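Local coordinates for purine-binding protein BAB2_0673 (Brucella melitensis biovar Abortus, PDB 3S99) that binds adenine and probably other purines such as guanine, and may serve an ABC-type uptake system for them, at residues A[111-117]-A[124-129]; A[128-132]-A[253-259]; A[133-138]-A[277-281]. All blocks are in the same frame, centred on the assembly; numbering follows the deposited sequence.

Contact 1: residues A[111-117]-A[124-129]. With ADE (adenine), chain T.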
loop_
_atom_site.group_PDB
_atom_site.type_symbol
_atom_site.label_atom_id
_atom_site.label_comp_id
_atom_site.label_asym_id
_atom_site.label_seq_id
_atom_site.Cartn_x
_atom_site.Cartn_y
_atom_site.Cartn_z
ATOM N N VAL A 111 -12.002 -24.044 5.948
ATOM C CA VAL A 111 -11.831 -22.593 6.168
ATOM C C VAL A 111 -11.386 -21.947 4.857
ATOM O O VAL A 111 -10.676 -22.552 4.076
ATOM C CB VAL A 111 -10.821 -22.294 7.302
ATOM C CG1 VAL A 111 -10.590 -20.741 7.474
ATOM C CG2 VAL A 111 -11.281 -22.964 8.617
ATOM N N LYS A 112 -11.815 -20.718 4.612
ATOM C CA LYS A 112 -11.379 -19.979 3.428
ATOM C C LYS A 112 -10.436 -18.891 3.907
ATOM O O LYS A 112 -10.752 -18.201 4.880
ATOM C CB LYS A 112 -12.562 -19.321 2.718
ATOM C CG LYS A 112 -13.737 -20.195 2.294
ATOM C CD LYS A 112 -13.347 -21.470 1.695
ATOM C CE LYS A 112 -14.552 -22.089 0.935
ATOM N NZ LYS A 112 -15.478 -22.792 1.830
ATOM N N PHE A 113 -9.320 -18.715 3.192
ATOM C CA PHE A 113 -8.242 -17.805 3.564
ATOM C C PHE A 113 -8.100 -16.734 2.487
ATOM O O PHE A 113 -8.238 -17.033 1.331
ATOM C CB PHE A 113 -6.943 -18.573 3.706
ATOM C CG PHE A 113 -6.939 -19.515 4.874
ATOM C CD1 PHE A 113 -6.506 -19.094 6.141
ATOM C CD2 PHE A 113 -7.416 -20.799 4.733
ATOM C CE1 PHE A 113 -6.507 -19.976 7.214
ATOM C CE2 PHE A 113 -7.411 -21.669 5.803
ATOM C CZ PHE A 113 -6.975 -21.244 7.049
ATOM N N GLU A 114 -7.844 -15.497 2.883
ATOM C CA GLU A 114 -7.708 -14.361 1.943
ATOM C C GLU A 114 -6.430 -13.649 2.365
ATOM O O GLU A 114 -6.357 -13.122 3.487
ATOM C CB GLU A 114 -8.874 -13.409 2.083
ATOM C CG GLU A 114 -10.223 -13.907 1.582
ATOM C CD GLU A 114 -10.411 -13.707 0.077
ATOM O OE1 GLU A 114 -9.681 -12.888 -0.528
ATOM O OE2 GLU A 114 -11.304 -14.367 -0.492
ATOM N N HIS A 115 -5.395 -13.715 1.535
ATOM C CA HIS A 115 -4.125 -13.128 1.857
ATOM C C HIS A 115 -3.907 -11.801 1.078
ATOM O O HIS A 115 -4.043 -11.741 -0.156
ATOM C CB HIS A 115 -2.969 -14.067 1.538
ATOM C CG HIS A 115 -1.647 -13.415 1.766
ATOM N ND1 HIS A 115 -0.738 -13.176 0.751
ATOM C CD2 HIS A 115 -1.138 -12.835 2.881
ATOM C CE1 HIS A 115 0.306 -12.530 1.253
ATOM N NE2 HIS A 115 0.087 -12.308 2.540
ATOM N N ALA A 116 -3.525 -10.770 1.808
ATOM C CA ALA A 116 -3.333 -9.432 1.252
ATOM C C ALA A 116 -1.976 -9.275 0.582
ATOM O O ALA A 116 -0.949 -9.457 1.206
ATOM C CB ALA A 116 -3.494 -8.387 2.382
ATOM N N THR A 117 -1.996 -8.951 -0.710
ATOM C CA THR A 117 -0.827 -8.537 -1.501
ATOM C C THR A 117 0.087 -9.666 -1.929
ATOM O O THR A 117 1.076 -9.408 -2.593
ATOM C CB THR A 117 0.038 -7.401 -0.853
ATOM O OG1 THR A 117 0.912 -7.940 0.150
ATOM C CG2 THR A 117 -0.843 -6.329 -0.222
ATOM N N ASN A 124 -8.450 -23.404 -1.243
ATOM C CA ASN A 124 -9.157 -22.640 -0.214
ATOM C C ASN A 124 -8.443 -21.333 0.231
ATOM O O ASN A 124 -8.603 -20.902 1.385
ATOM C CB ASN A 124 -9.395 -23.518 1.020
ATOM C CG ASN A 124 -8.102 -23.880 1.761
ATOM O OD1 ASN A 124 -7.015 -23.907 1.177
ATOM N ND2 ASN A 124 -8.232 -24.183 3.064
ATOM N N MET A 125 -7.655 -20.737 -0.659
ATOM C CA MET A 125 -6.890 -19.505 -0.376
ATOM C C MET A 125 -6.894 -18.594 -1.620
ATOM O O MET A 125 -6.452 -19.015 -2.675
ATOM C CB MET A 125 -5.428 -19.832 -0.056
ATOM C CG MET A 125 -4.580 -18.634 0.348
ATOM S SD MET A 125 -2.846 -19.116 0.482
ATOM C CE MET A 125 -2.077 -17.486 0.498
ATOM N N SER A 126 -7.370 -17.364 -1.437
ATOM C CA SER A 126 -7.335 -16.305 -2.404
ATOM C C SER A 126 -6.241 -15.314 -2.026
ATOM O O SER A 126 -5.777 -15.261 -0.878
ATOM C CB SER A 126 -8.699 -15.592 -2.478
ATOM O OG SER A 126 -9.685 -16.439 -3.030
ATOM N N ALA A 127 -5.850 -14.525 -3.010
ATOM C CA ALA A 127 -4.827 -13.517 -2.880
ATOM C C ALA A 127 -5.393 -12.244 -3.430
ATOM O O ALA A 127 -5.822 -12.164 -4.589
ATOM C CB ALA A 127 -3.528 -13.898 -3.666
ATOM N N TYR A 128 -5.322 -11.206 -2.627
ATOM C CA TYR A 128 -5.850 -9.944 -3.036
ATOM C C TYR A 128 -4.798 -8.866 -2.924
ATOM O O TYR A 128 -4.302 -8.550 -1.836
ATOM C CB TYR A 128 -7.160 -9.656 -2.294
ATOM C CG TYR A 128 -7.054 -9.428 -0.770
ATOM C CD1 TYR A 128 -6.994 -10.492 0.115
ATOM C CD2 TYR A 128 -7.022 -8.139 -0.240
ATOM C CE1 TYR A 128 -6.908 -10.279 1.488
ATOM C CE2 TYR A 128 -6.926 -7.921 1.112
ATOM C CZ TYR A 128 -6.889 -9.000 1.981
ATOM O OH TYR A 128 -6.818 -8.792 3.339
ATOM N N ASN A 129 -4.441 -8.317 -4.088
ATOM C CA ASN A 129 -3.395 -7.317 -4.213
ATOM C C ASN A 129 -3.949 -6.010 -4.807
ATOM O O ASN A 129 -4.917 -6.036 -5.564
ATOM C CB ASN A 129 -2.257 -7.916 -5.082
ATOM C CG ASN A 129 -0.949 -7.155 -4.941
ATOM O OD1 ASN A 129 -0.849 -6.277 -4.091
ATOM N ND2 ASN A 129 0.072 -7.510 -5.761
HETATM N N9 ADE T . 1.981 -6.020 3.246
HETATM C C8 ADE T . 1.978 -5.485 1.976
HETATM N N7 ADE T . 2.019 -4.176 1.929
HETATM C C5 ADE T . 2.057 -3.882 3.297
HETATM C C6 ADE T . 2.115 -2.662 3.913
HETATM N N6 ADE T . 2.106 -1.581 3.117
HETATM N N1 ADE T . 2.141 -2.631 5.285
HETATM C C2 ADE T . 2.129 -3.793 5.961
HETATM N N3 ADE T . 2.078 -5.033 5.475
HETATM C C4 ADE T . 2.044 -4.979 4.123
#
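Tyr128 leans across onto the neighbouring strand 112-116. Its CG sits between the backbone N and the carbonyl carbon (chi1 67°), which swings the ring from CB over the adjacent chain. CG lies 3.8 Å from His115 O, and CD1 comes closer, 3.2 Å from the same oxygen. CE1 reaches the peptide that joins His115 to Ala116, 3.4 Å from Ala116 N. Ala116 CA then stands over the ring centre, 3.7 Å from the centroid, a CH-pi contact. Tyr128 CZ and OH both finish against Ala116 CB; the hydroxyl is hydrogen-bonded to Tyr259.

Five backbone hydrogen bonds tie the strands in parallel, with Phe113, Glu114, His115 and Ala116 beside Met125, Ser126, Ala127 and Tyr128. At the start, Asn124 ND2 gives a bent bond to Val111 O (137° at the hydrogen) and is also bonded to Ala105 O. On the face with Tyr128, the Glu114 carboxylate packs on Ser126 CB and is held by Tyr258, Trp271 and a salt bridge to Arg262. Thr117 OG1 bonds to Ala116 O and lies 3.2 Å from adenine C8. Strand ends that carry ligand-contacting loops are consistent with the type I periplasmic-binding-protein fold of the BMP family.

Contact 2: residues A[128-132]-A[253-259]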
loop_
_atom_site.group_PDB
_atom_site.type_symbol
_atom_site.label_atom_id
_atom_site.label_comp_id
_atom_site.label_asym_id
_atom_site.label_seq_id
_atom_site.Cartn_x
_atom_site.Cartn_y
_atom_site.Cartn_z
ATOM N N TYR A 128 -5.322 -11.206 -2.627
ATOM C CA TYR A 128 -5.850 -9.944 -3.036
ATOM C C TYR A 128 -4.798 -8.866 -2.924
ATOM O O TYR A 128 -4.302 -8.550 -1.836
ATOM C CB TYR A 128 -7.160 -9.656 -2.294
ATOM C CG TYR A 128 -7.054 -9.428 -0.770
ATOM C CD1 TYR A 128 -6.994 -10.492 0.115
ATOM C CD2 TYR A 128 -7.022 -8.139 -0.240
ATOM C CE1 TYR A 128 -6.908 -10.279 1.488
ATOM C CE2 TYR A 128 -6.926 -7.921 1.112
ATOM C CZ TYR A 128 -6.889 -9.000 1.981
ATOM O OH TYR A 128 -6.818 -8.792 3.339
ATOM N N ASN A 129 -4.441 -8.317 -4.088
ATOM C CA ASN A 129 -3.395 -7.317 -4.213
ATOM C C ASN A 129 -3.949 -6.010 -4.807
ATOM O O ASN A 129 -4.917 -6.036 -5.564
ATOM C CB ASN A 129 -2.257 -7.916 -5.082
ATOM C CG ASN A 129 -0.949 -7.155 -4.941
ATOM O OD1 ASN A 129 -0.849 -6.277 -4.091
ATOM N ND2 ASN A 129 0.072 -7.510 -5.761
ATOM N N ALA A 130 -3.366 -4.871 -4.424
ATOM C CA ALA A 130 -3.786 -3.559 -4.916
ATOM C C ALA A 130 -2.638 -2.930 -5.654
ATOM O O ALA A 130 -1.499 -3.026 -5.203
ATOM C CB ALA A 130 -4.211 -2.635 -3.770
ATOM N N ARG A 131 -2.932 -2.258 -6.767
ATOM C CA ARG A 131 -1.907 -1.522 -7.498
ATOM C C ARG A 131 -1.607 -0.180 -6.808
ATOM O O ARG A 131 -1.901 0.892 -7.370
ATOM C CB ARG A 131 -2.362 -1.254 -8.931
ATOM C CG ARG A 131 -2.640 -2.507 -9.730
ATOM C CD ARG A 131 -2.878 -2.203 -11.211
ATOM N NE ARG A 131 -3.252 -3.419 -11.922
ATOM C CZ ARG A 131 -2.411 -4.290 -12.474
ATOM N NH1 ARG A 131 -1.107 -4.081 -12.468
ATOM N NH2 ARG A 131 -2.883 -5.398 -13.056
ATOM N N PHE A 132 -1.029 -0.241 -5.603
ATOM C CA PHE A 132 -0.725 0.975 -4.869
ATOM C C PHE A 132 0.133 1.969 -5.677
ATOM O O PHE A 132 0.031 3.169 -5.511
ATOM C CB PHE A 132 0.038 0.675 -3.585
ATOM C CG PHE A 132 -0.550 -0.434 -2.746
ATOM C CD1 PHE A 132 -1.699 -0.234 -2.009
ATOM C CD2 PHE A 132 0.067 -1.668 -2.679
ATOM C CE1 PHE A 132 -2.210 -1.238 -1.231
ATOM C CE2 PHE A 132 -0.446 -2.682 -1.872
ATOM C CZ PHE A 132 -1.597 -2.453 -1.159
ATOM N N ASP A 253 -6.468 2.888 0.674
ATOM C CA ASP A 253 -6.729 1.486 0.352
ATOM C C ASP A 253 -8.184 1.231 0.692
ATOM O O ASP A 253 -8.551 1.358 1.865
ATOM C CB ASP A 253 -5.861 0.588 1.221
ATOM C CG ASP A 253 -4.385 0.797 0.982
ATOM O OD1 ASP A 253 -4.023 1.297 -0.098
ATOM O OD2 ASP A 253 -3.586 0.420 1.852
ATOM N N GLU A 254 -9.005 0.855 -0.291
ATOM C CA GLU A 254 -10.436 0.640 0.001
ATOM C C GLU A 254 -10.788 -0.864 0.092
ATOM O O GLU A 254 -11.271 -1.467 -0.847
ATOM C CB GLU A 254 -11.315 1.366 -1.014
ATOM C CG GLU A 254 -11.256 2.904 -0.920
ATOM C CD GLU A 254 -11.906 3.471 0.359
ATOM O OE1 GLU A 254 -12.824 2.857 0.959
ATOM O OE2 GLU A 254 -11.457 4.553 0.779
ATOM N N TRP A 255 -10.573 -1.456 1.253
ATOM C CA TRP A 255 -10.763 -2.893 1.371
ATOM C C TRP A 255 -12.213 -3.290 1.618
ATOM O O TRP A 255 -12.592 -4.434 1.408
ATOM C CB TRP A 255 -9.896 -3.452 2.478
ATOM C CG TRP A 255 -8.434 -3.060 2.465
ATOM C CD1 TRP A 255 -7.801 -2.280 3.382
ATOM C CD2 TRP A 255 -7.427 -3.458 1.518
ATOM N NE1 TRP A 255 -6.462 -2.193 3.088
ATOM C CE2 TRP A 255 -6.220 -2.885 1.930
ATOM C CE3 TRP A 255 -7.443 -4.209 0.329
ATOM C CZ2 TRP A 255 -5.034 -3.081 1.236
ATOM C CZ3 TRP A 255 -6.285 -4.392 -0.345
ATOM C CH2 TRP A 255 -5.092 -3.830 0.089
ATOM N N GLY A 256 -13.031 -2.357 2.083
ATOM C CA GLY A 256 -14.364 -2.701 2.605
ATOM C C GLY A 256 -15.290 -3.415 1.638
ATOM O O GLY A 256 -15.845 -4.451 1.976
ATOM N N PRO A 257 -15.467 -2.859 0.434
ATOM C CA PRO A 257 -16.325 -3.546 -0.532
ATOM C C PRO A 257 -15.839 -4.947 -0.863
ATOM O O PRO A 257 -16.644 -5.856 -0.998
ATOM C CB PRO A 257 -16.288 -2.613 -1.755
ATOM C CG PRO A 257 -16.087 -1.189 -1.108
ATOM C CD PRO A 257 -15.099 -1.489 0.005
ATOM N N TYR A 258 -14.525 -5.139 -0.932
ATOM C CA TYR A 258 -13.955 -6.450 -1.207
ATOM C C TYR A 258 -14.258 -7.419 -0.061
ATOM O O TYR A 258 -14.722 -8.551 -0.276
ATOM C CB TYR A 258 -12.427 -6.339 -1.446
ATOM C CG TYR A 258 -11.806 -7.692 -1.756
ATOM C CD1 TYR A 258 -12.015 -8.292 -2.995
ATOM C CD2 TYR A 258 -11.065 -8.382 -0.817
ATOM C CE1 TYR A 258 -11.510 -9.540 -3.298
ATOM C CE2 TYR A 258 -10.532 -9.661 -1.115
ATOM C CZ TYR A 258 -10.777 -10.231 -2.355
ATOM O OH TYR A 258 -10.280 -11.456 -2.709
ATOM N N TYR A 259 -14.054 -6.966 1.169
ATOM C CA TYR A 259 -14.319 -7.815 2.338
ATOM C C TYR A 259 -15.797 -8.206 2.411
ATOM O O TYR A 259 -16.140 -9.330 2.716
ATOM C CB TYR A 259 -13.886 -7.100 3.623
ATOM C CG TYR A 259 -12.369 -6.959 3.780
ATOM C CD1 TYR A 259 -11.482 -7.569 2.883
ATOM C CD2 TYR A 259 -11.829 -6.246 4.841
ATOM C CE1 TYR A 259 -10.118 -7.457 3.031
ATOM C CE2 TYR A 259 -10.431 -6.138 5.004
ATOM C CZ TYR A 259 -9.599 -6.747 4.103
ATOM O OH TYR A 259 -8.250 -6.659 4.246
#
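Two first torsions bring Tyr258 and Tyr259 of 253-259 to either end of Tyr128. Tyr128 points toward the helix. Tyr258 has CG anti to the backbone N (chi1 -179°), which carries its ring back to the strand. Tyr259 has CG anti to the carbonyl carbon instead (chi1 -70°), and its ring goes to the other end of Tyr128.

Tyr258 CE2 lies over one face of the Tyr128 ring, 3.5 Å from Tyr128 CG. The two ring planes are 31° apart, an oblique pairing. The Tyr258 hydroxyl passes Tyr128 CB to reach Glu114. Trp255 meets Tyr128 differently. The Tyr128 edge is directed toward the face of the Trp255 six-membered ring in an offset edge-to-face pair, with centroids 5.6 Å apart. Tyr128 CD2 and Trp255 CZ3 are in contact at 3.8 Å.

The benzo rim of the indole also meets the end of the strand and the residue that follows the turn. Trp255 CH2 touches Phe132 CZ at 4.0 Å and Ala130 CB at 4.1 Å. Asp253 comes to the edge of the Phe132 ring, with OD1 in the ring plane and 3.3 Å from CE1. His46 of helix 42-57 stacks on Trp255.

Between the phenols, Tyr128 OH and Tyr259 OH share a hydrogen bond of 2.7 Å. Tyr259 OH is also bonded to His46 ND1. The contact is thus a buried aromatic cluster whose hydroxyls are paired with each other, with a histidine and with a carboxylate. The Asp253 carboxylate meets a ring edge, where the partial positive charge of the C-H groups probably suits it.

Contact 3: residues A[133-138]-A[277-281]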
loop_
_atom_site.group_PDB
_atom_site.type_symbol
_atom_site.label_atom_id
_atom_site.label_comp_id
_atom_site.label_asym_id
_atom_site.label_seq_id
_atom_site.Cartn_x
_atom_site.Cartn_y
_atom_site.Cartn_z
ATOM N N TYR A 133 0.991 1.451 -6.530
ATOM C CA TYR A 133 1.905 2.263 -7.343
ATOM C C TYR A 133 1.155 3.226 -8.283
ATOM O O TYR A 133 1.750 4.188 -8.784
ATOM C CB TYR A 133 2.868 1.355 -8.133
ATOM C CG TYR A 133 2.186 0.594 -9.256
ATOM C CD1 TYR A 133 1.828 -0.730 -9.115
ATOM C CD2 TYR A 133 1.864 1.230 -10.453
ATOM C CE1 TYR A 133 1.174 -1.414 -10.154
ATOM C CE2 TYR A 133 1.208 0.560 -11.476
ATOM C CZ TYR A 133 0.882 -0.764 -11.314
ATOM O OH TYR A 133 0.220 -1.381 -12.334
ATOM N N GLU A 134 -0.136 3.003 -8.507
ATOM C CA GLU A 134 -0.923 3.935 -9.287
ATOM C C GLU A 134 -1.077 5.249 -8.535
ATOM O O GLU A 134 -0.885 6.308 -9.112
ATOM C CB GLU A 134 -2.279 3.347 -9.668
ATOM C CG GLU A 134 -2.193 2.235 -10.708
ATOM C CD GLU A 134 -3.566 1.665 -11.121
ATOM O OE1 GLU A 134 -4.525 1.844 -10.370
ATOM O OE2 GLU A 134 -3.678 1.029 -12.198
ATOM N N GLY A 135 -1.333 5.167 -7.222
ATOM C CA GLY A 135 -1.381 6.334 -6.349
ATOM C C GLY A 135 -0.032 6.994 -6.219
ATOM O O GLY A 135 0.060 8.207 -6.129
ATOM N N ARG A 136 1.030 6.206 -6.205
ATOM C CA ARG A 136 2.360 6.765 -6.102
ATOM C C ARG A 136 2.664 7.695 -7.282
ATOM O O ARG A 136 3.377 8.689 -7.130
ATOM C CB ARG A 136 3.393 5.654 -6.092
ATOM C CG ARG A 136 3.329 4.763 -4.860
ATOM C CD ARG A 136 3.914 5.455 -3.673
ATOM N NE ARG A 136 3.889 4.566 -2.509
ATOM C CZ ARG A 136 4.176 4.921 -1.272
ATOM N NH1 ARG A 136 4.492 6.163 -0.967
ATOM N NH2 ARG A 136 4.131 3.998 -0.320
ATOM N N TYR A 137 2.152 7.359 -8.460
ATOM C CA TYR A 137 2.445 8.141 -9.644
ATOM C C TYR A 137 1.867 9.526 -9.501
ATOM O O TYR A 137 2.568 10.513 -9.708
ATOM C CB TYR A 137 1.931 7.448 -10.898
ATOM C CG TYR A 137 2.363 8.111 -12.170
ATOM C CD1 TYR A 137 1.556 9.072 -12.773
ATOM C CD2 TYR A 137 3.569 7.770 -12.790
ATOM C CE1 TYR A 137 1.923 9.666 -13.939
ATOM C CE2 TYR A 137 3.934 8.343 -13.974
ATOM C CZ TYR A 137 3.121 9.294 -14.533
ATOM O OH TYR A 137 3.485 9.893 -15.689
ATOM N N VAL A 138 0.601 9.599 -9.103
ATOM C CA VAL A 138 -0.043 10.839 -8.805
ATOM C C VAL A 138 0.711 11.654 -7.757
ATOM O O VAL A 138 0.912 12.848 -7.919
ATOM C CB VAL A 138 -1.484 10.624 -8.279
ATOM C CG1 VAL A 138 -2.164 11.947 -8.158
ATOM C CG2 VAL A 138 -2.270 9.682 -9.183
ATOM N N TRP A 277 -5.311 -8.569 -8.825
ATOM C CA TRP A 277 -4.492 -7.411 -8.608
ATOM C C TRP A 277 -5.232 -6.264 -9.214
ATOM O O TRP A 277 -5.343 -6.149 -10.451
ATOM C CB TRP A 277 -3.104 -7.587 -9.229
ATOM C CG TRP A 277 -2.092 -6.575 -8.752
ATOM C CD1 TRP A 277 -2.219 -5.703 -7.711
ATOM C CD2 TRP A 277 -0.780 -6.384 -9.276
ATOM N NE1 TRP A 277 -1.061 -4.970 -7.552
ATOM C CE2 TRP A 277 -0.157 -5.372 -8.500
ATOM C CE3 TRP A 277 -0.063 -6.969 -10.325
ATOM C CZ2 TRP A 277 1.152 -4.929 -8.740
ATOM C CZ3 TRP A 277 1.276 -6.528 -10.556
ATOM C CH2 TRP A 277 1.841 -5.493 -9.773
ATOM N N TRP A 278 -5.809 -5.433 -8.348
ATOM C CA TRP A 278 -6.683 -4.378 -8.827
ATOM C C TRP A 278 -6.166 -3.008 -8.396
ATOM O O TRP A 278 -5.426 -2.893 -7.417
ATOM C CB TRP A 278 -8.092 -4.574 -8.280
ATOM C CG TRP A 278 -8.829 -5.770 -8.777
ATOM C CD1 TRP A 278 -8.543 -6.539 -9.889
ATOM C CD2 TRP A 278 -10.013 -6.327 -8.204
ATOM N NE1 TRP A 278 -9.460 -7.555 -10.007
ATOM C CE2 TRP A 278 -10.391 -7.436 -9.008
ATOM C CE3 TRP A 278 -10.799 -5.996 -7.094
ATOM C CZ2 TRP A 278 -11.509 -8.234 -8.713
ATOM C CZ3 TRP A 278 -11.933 -6.777 -6.814
ATOM C CH2 TRP A 278 -12.261 -7.891 -7.609
ATOM N N GLY A 279 -6.599 -1.969 -9.122
ATOM C CA GLY A 279 -6.129 -0.613 -8.889
ATOM C C GLY A 279 -7.258 0.381 -8.842
ATOM O O GLY A 279 -8.337 0.105 -8.283
ATOM N N MET A 280 -7.025 1.544 -9.445
ATOM C CA MET A 280 -7.979 2.634 -9.364
ATOM C C MET A 280 -9.257 2.343 -10.165
ATOM O O MET A 280 -10.352 2.693 -9.723
ATOM C CB MET A 280 -7.335 3.933 -9.844
ATOM C CG MET A 280 -6.236 4.431 -8.915
ATOM S SD MET A 280 -5.399 5.926 -9.471
ATOM C CE MET A 280 -4.691 6.444 -7.904
ATOM N N LYS A 281 -9.107 1.718 -11.341
ATOM C CA LYS A 281 -10.244 1.456 -12.217
ATOM C C LYS A 281 -11.267 0.603 -11.507
ATOM O O LYS A 281 -12.475 0.850 -11.612
ATOM C CB LYS A 281 -9.796 0.763 -13.516
ATOM C CG LYS A 281 -10.960 0.465 -14.524
ATOM C CD LYS A 281 -10.347 -0.074 -15.845
ATOM C CE LYS A 281 -11.380 -0.381 -16.953
ATOM N NZ LYS A 281 -12.141 -1.642 -16.709
HETATM O O HOH W 1 -6.446 1.420 -12.605
#
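Glu134 reaches straight from its helix to the backbone of the turn after strand 275-278. Its CG is anti to the carbonyl carbon (chi1 -71°) and the chain beyond is extended, which brings OE1 to Met280 N. OE1 accepts the N-H of Met280 N at 2.7 Å, nearly along its own C-O axis, and the bond is fairly straight (162°). The same oxygen lies 3.3 Å from Gly279 CA. The other oxygen, OE2, is hydrogen-bonded to a water, which in turn accepts the N-H of Lys281.

Met280 runs the opposite way, from the turn back to the helix. Its CG passes OE1 of Glu134, and its CE ends against the helix, 3.7 Å from Gly135 N and 4.2 Å from Val138 CG2.

Tyr133 and Trp277 cross at about a right angle. Trp277 CZ2 lies at the edge of the Tyr133 ring, 3.8 Å from CE1, with the planes 75° apart. Their polar ends turn elsewhere, Tyr133 OH to Arg131 and Trp277 NE1 to Ala130 O.

A buried carboxylate therefore grips two successive backbone N-H groups, one directly and one through water. This probably helps to stabilise its negative charge. A magnesium ion about 5 Å from the side chain may contribute.

The three contacts follow strand 125-130 into helix 132-146. Contact 1 pairs the strand with 112-116, and contact 2 packs its end on helix 256-268. Tyr128 belongs to both, and Glu114 OE1 of contact 1 lies 2.7 Å from Tyr258 OH of contact 2, a polar tie between them. Contact 3 joins the next helix to the end of strand 275-278, the other neighbour in the sheet. Arg131 N is 2.7 Å from Trp278 O there. Contacts 2 and 3 have centres about 11 Å apart. Adenine lies nearest contact 1, at Thr117. The Phe132 side chain is about 5 Å from it and that of Trp277 about 10 Å, so contact 3 stands back from the pocket. Asp253 touches Trp42, an adenine-binding residue.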